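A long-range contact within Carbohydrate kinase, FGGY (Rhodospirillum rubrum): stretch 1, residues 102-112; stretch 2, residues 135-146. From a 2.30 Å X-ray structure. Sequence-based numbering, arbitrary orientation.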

# COMPACT_ATOMS: atom_id res chain seq x y z
N SER A 102 6.40 -18.49 0.67
CA SER A 102 6.56 -17.12 0.24
C SER A 102 7.05 -16.25 1.39
O SER A 102 6.51 -16.33 2.50
CB SER A 102 5.24 -16.57 -0.28
OG SER A 102 5.25 -15.16 -0.34
N ILE A 103 8.03 -15.41 1.10
CA ILE A 103 8.50 -14.40 2.06
C ILE A 103 7.77 -13.09 1.76
O ILE A 103 7.91 -12.53 0.66
CB ILE A 103 10.05 -14.21 2.01
CG1 ILE A 103 10.77 -15.58 2.12
CG2 ILE A 103 10.51 -13.30 3.11
CD1 ILE A 103 12.31 -15.56 1.79
N GLN A 104 6.97 -12.63 2.73
CA GLN A 104 6.17 -11.40 2.64
C GLN A 104 6.98 -10.07 2.71
O GLN A 104 8.14 -10.08 3.10
CB GLN A 104 5.11 -11.44 3.73
CG GLN A 104 4.37 -12.74 3.72
CD GLN A 104 3.69 -13.00 2.36
OE1 GLN A 104 3.99 -13.96 1.69
NE2 GLN A 104 2.79 -12.13 1.96
N GLN A 105 6.37 -8.94 2.34
CA GLN A 105 7.11 -7.67 2.46
C GLN A 105 7.34 -7.18 3.89
O GLN A 105 8.29 -6.51 4.18
CB GLN A 105 6.55 -6.54 1.59
CG GLN A 105 5.12 -6.66 1.20
CD GLN A 105 4.22 -6.95 2.36
OE1 GLN A 105 4.07 -6.13 3.26
NE2 GLN A 105 3.56 -8.12 2.33
N SER A 106 6.47 -7.53 4.81
CA SER A 106 6.80 -7.21 6.20
C SER A 106 7.95 -8.06 6.78
O SER A 106 8.33 -7.86 7.92
CB SER A 106 5.57 -7.38 7.05
OG SER A 106 5.03 -8.67 6.81
N ASP A 107 8.49 -9.03 6.03
CA ASP A 107 9.52 -9.90 6.59
C ASP A 107 10.78 -9.11 6.95
O ASP A 107 11.13 -8.16 6.23
CB ASP A 107 9.86 -11.04 5.63
CG ASP A 107 10.86 -12.06 6.23
OD1 ASP A 107 10.41 -13.10 6.75
OD2 ASP A 107 12.09 -11.80 6.18
N GLY A 108 11.45 -9.48 8.04
CA GLY A 108 12.62 -8.77 8.53
C GLY A 108 13.91 -9.57 8.60
O GLY A 108 14.83 -9.19 9.32
N ARG A 109 14.03 -10.64 7.83
CA ARG A 109 15.17 -11.52 8.03
C ARG A 109 16.45 -11.08 7.35
O ARG A 109 17.50 -11.62 7.66
CB ARG A 109 14.86 -12.98 7.62
CG ARG A 109 15.14 -13.27 6.16
CD ARG A 109 14.62 -14.62 5.76
NE ARG A 109 13.18 -14.70 5.96
CZ ARG A 109 12.45 -15.78 5.74
NH1 ARG A 109 13.05 -16.90 5.35
NH2 ARG A 109 11.14 -15.75 5.93
N CYS A 110 16.40 -10.13 6.43
CA CYS A 110 17.58 -9.89 5.62
C CYS A 110 18.35 -8.55 5.80
O CYS A 110 18.80 -7.91 4.84
CB CYS A 110 17.27 -10.20 4.15
SG CYS A 110 16.10 -9.13 3.39
N GLY A 111 18.55 -8.16 7.05
CA GLY A 111 19.36 -7.00 7.39
C GLY A 111 20.80 -7.08 6.92
O GLY A 111 21.31 -6.15 6.35
N ASP A 112 21.48 -8.18 7.19
CA ASP A 112 22.84 -8.32 6.70
C ASP A 112 22.92 -8.13 5.18
O ASP A 112 23.82 -7.45 4.68
CB ASP A 112 23.42 -9.70 7.04
CG ASP A 112 23.39 -10.01 8.54
OD1 ASP A 112 23.33 -9.06 9.36
OD2 ASP A 112 23.44 -11.21 8.90
N THR A 135 16.64 -1.59 0.47
CA THR A 135 15.99 -1.98 1.71
C THR A 135 15.69 -3.49 1.71
O THR A 135 15.87 -4.15 0.68
CB THR A 135 14.67 -1.13 2.01
OG1 THR A 135 13.56 -1.62 1.23
CG2 THR A 135 14.87 0.37 1.72
N GLN A 136 15.26 -4.01 2.86
CA GLN A 136 14.83 -5.40 2.93
C GLN A 136 13.60 -5.68 2.08
O GLN A 136 13.23 -6.80 1.90
CB GLN A 136 14.51 -5.82 4.36
CG GLN A 136 15.68 -5.77 5.31
CD GLN A 136 15.40 -6.51 6.61
OE1 GLN A 136 15.67 -5.99 7.71
NE2 GLN A 136 14.84 -7.73 6.50
N GLN A 137 12.95 -4.66 1.56
CA GLN A 137 11.78 -4.95 0.75
C GLN A 137 12.15 -5.35 -0.69
O GLN A 137 11.37 -5.97 -1.39
CB GLN A 137 10.87 -3.76 0.77
CG GLN A 137 9.47 -4.12 1.05
CD GLN A 137 8.88 -3.20 2.10
OE1 GLN A 137 9.04 -3.45 3.30
NE2 GLN A 137 8.22 -2.12 1.65
N LEU A 138 13.36 -5.01 -1.10
CA LEU A 138 13.83 -5.44 -2.42
C LEU A 138 13.83 -6.97 -2.51
O LEU A 138 14.42 -7.66 -1.66
CB LEU A 138 15.24 -4.94 -2.72
CG LEU A 138 15.47 -3.45 -2.73
CD1 LEU A 138 16.96 -3.18 -2.94
CD2 LEU A 138 14.59 -2.80 -3.81
N VAL A 139 13.17 -7.48 -3.54
CA VAL A 139 13.30 -8.88 -3.93
C VAL A 139 14.78 -9.32 -3.91
O VAL A 139 15.13 -10.39 -3.42
CB VAL A 139 12.71 -9.07 -5.30
CG1 VAL A 139 13.00 -10.50 -5.84
CG2 VAL A 139 11.20 -8.79 -5.21
N THR A 140 15.65 -8.44 -4.42
CA THR A 140 17.11 -8.62 -4.41
C THR A 140 17.70 -8.92 -3.02
O THR A 140 18.55 -9.80 -2.87
CB THR A 140 17.78 -7.38 -4.98
OG1 THR A 140 17.45 -7.27 -6.38
CG2 THR A 140 19.28 -7.42 -4.79
N ALA A 141 17.29 -8.18 -2.00
CA ALA A 141 17.76 -8.47 -0.64
C ALA A 141 17.32 -9.87 -0.19
O ALA A 141 18.15 -10.68 0.23
CB ALA A 141 17.27 -7.43 0.35
N LYS A 142 16.03 -10.16 -0.27
CA LYS A 142 15.56 -11.50 0.02
C LYS A 142 16.26 -12.58 -0.80
O LYS A 142 16.60 -13.62 -0.25
CB LYS A 142 14.04 -11.61 -0.08
CG LYS A 142 13.35 -10.90 1.07
CD LYS A 142 11.93 -10.60 0.70
CE LYS A 142 11.09 -10.02 1.88
NZ LYS A 142 11.05 -8.53 1.92
N LEU A 143 16.52 -12.34 -2.09
CA LEU A 143 17.30 -13.29 -2.90
C LEU A 143 18.72 -13.55 -2.36
O LEU A 143 19.11 -14.71 -2.19
CB LEU A 143 17.37 -12.84 -4.35
CG LEU A 143 16.55 -13.59 -5.40
CD1 LEU A 143 15.53 -14.51 -4.78
CD2 LEU A 143 15.92 -12.61 -6.45
N ARG A 144 19.48 -12.49 -2.05
CA ARG A 144 20.82 -12.65 -1.46
C ARG A 144 20.76 -13.49 -0.18
O ARG A 144 21.64 -14.30 0.07
CB ARG A 144 21.44 -11.30 -1.09
CG ARG A 144 21.87 -10.44 -2.23
CD ARG A 144 23.05 -11.00 -2.99
NE ARG A 144 23.55 -10.01 -3.94
CZ ARG A 144 24.50 -9.10 -3.69
NH1 ARG A 144 25.10 -9.04 -2.51
NH2 ARG A 144 24.85 -8.23 -4.64
N TRP A 145 19.73 -13.28 0.65
CA TRP A 145 19.60 -14.05 1.90
C TRP A 145 19.43 -15.54 1.60
O TRP A 145 20.12 -16.40 2.14
CB TRP A 145 18.42 -13.55 2.72
CG TRP A 145 18.24 -14.27 4.01
CD1 TRP A 145 18.67 -13.86 5.24
CD2 TRP A 145 17.57 -15.52 4.21
NE1 TRP A 145 18.33 -14.80 6.19
CE2 TRP A 145 17.65 -15.82 5.58
CE3 TRP A 145 16.90 -16.41 3.36
CZ2 TRP A 145 17.09 -16.99 6.13
CZ3 TRP A 145 16.35 -17.57 3.90
CH2 TRP A 145 16.46 -17.85 5.27
N ILE A 146 18.49 -15.85 0.73
CA ILE A 146 18.27 -17.19 0.29
C ILE A 146 19.54 -17.88 -0.26
O ILE A 146 19.83 -19.04 0.08
CB ILE A 146 17.17 -17.21 -0.79
CG1 ILE A 146 15.80 -17.14 -0.14
CG2 ILE A 146 17.25 -18.45 -1.64
CD1 ILE A 146 14.75 -16.87 -1.15
O HOH W 1 13.24 -9.58 4.69
O HOH W 2 18.25 -13.87 9.36

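Residues 102-112 run from a short strand (102-103) through a type I turn, Gln104 to Asp107, to the start of a helix capped by Cys110; residues 135-146 form a type I turn, Thr135 to Leu138, that leads into a helix beginning at Val139. The backbones come nearest at Gln105 and Gln137 (CA to CA 5.7 Å) and at Cys110 and Gln136 (CA to CA 5.9 Å). The contact buries 679 Å², summed over both sides, and no clear direct hydrogen bond crosses it; packing, an aromatic contact and two waters join the stretches.

Cys110, the most covered residue, points its CB toward the second helix. Its SG lies 3.7 Å from Ala141 CB, and its CB 3.8 Å from Trp145 CB, so a small side chain fits against residues one helical turn apart.

Lys142, almost as covered, leaves its helix sideways, and its end comes nearer to the first stretch. The aliphatic part packs on Ile103, with Lys142 CE 3.6 Å from Ile103 CG2, and the same CE sits 3.2 Å from Gln104 O, the carbonyl that closes the turn by accepting from Asp107 N (3.1 Å). The ammonium is held within its own stretch: Lys142 NZ donates to Gln136 O at 2.8 Å, tying the helix back to the preceding turn. Farther along, Ile103 CD1 meets Ile146 CD1 at 4.0 Å, an apolar contact.

Gln136 points its CB toward the first stretch, and its amide lies against the 108-111 backbone. Its NE2 is 2.9 Å from Cys110 N, but both are donors, so closeness here is not bonding. NE2 instead donates to water 1 (3.0 Å from NE2 to the water oxygen), which in turn donates to Asp107 OD2 at 2.9 Å and weakly to Asp107 O at 3.0 Å. One water thus supplies the acceptor that the amide lacks in direct contact.

Trp145 presents a ring face to Arg109. Arg109 CD stands 3.3 Å from the centroid of the six-membered ring, nearly along its normal, a CH-pi contact; Arg109 CZ, 4.8 Å from that centroid, adds a cation-pi interaction. Asp107 steadies the arginine through a salt bridge, Arg109 NH2 to Asp107 OD1 at 2.9 Å, and a hydrogen bond from Arg109 NE to Asp107 OD2 at 3.1 Å. Water 2 makes a second bridge, donating to Arg109 O at 2.9 Å and weakly accepting from Trp145 NE1 at 3.3 Å.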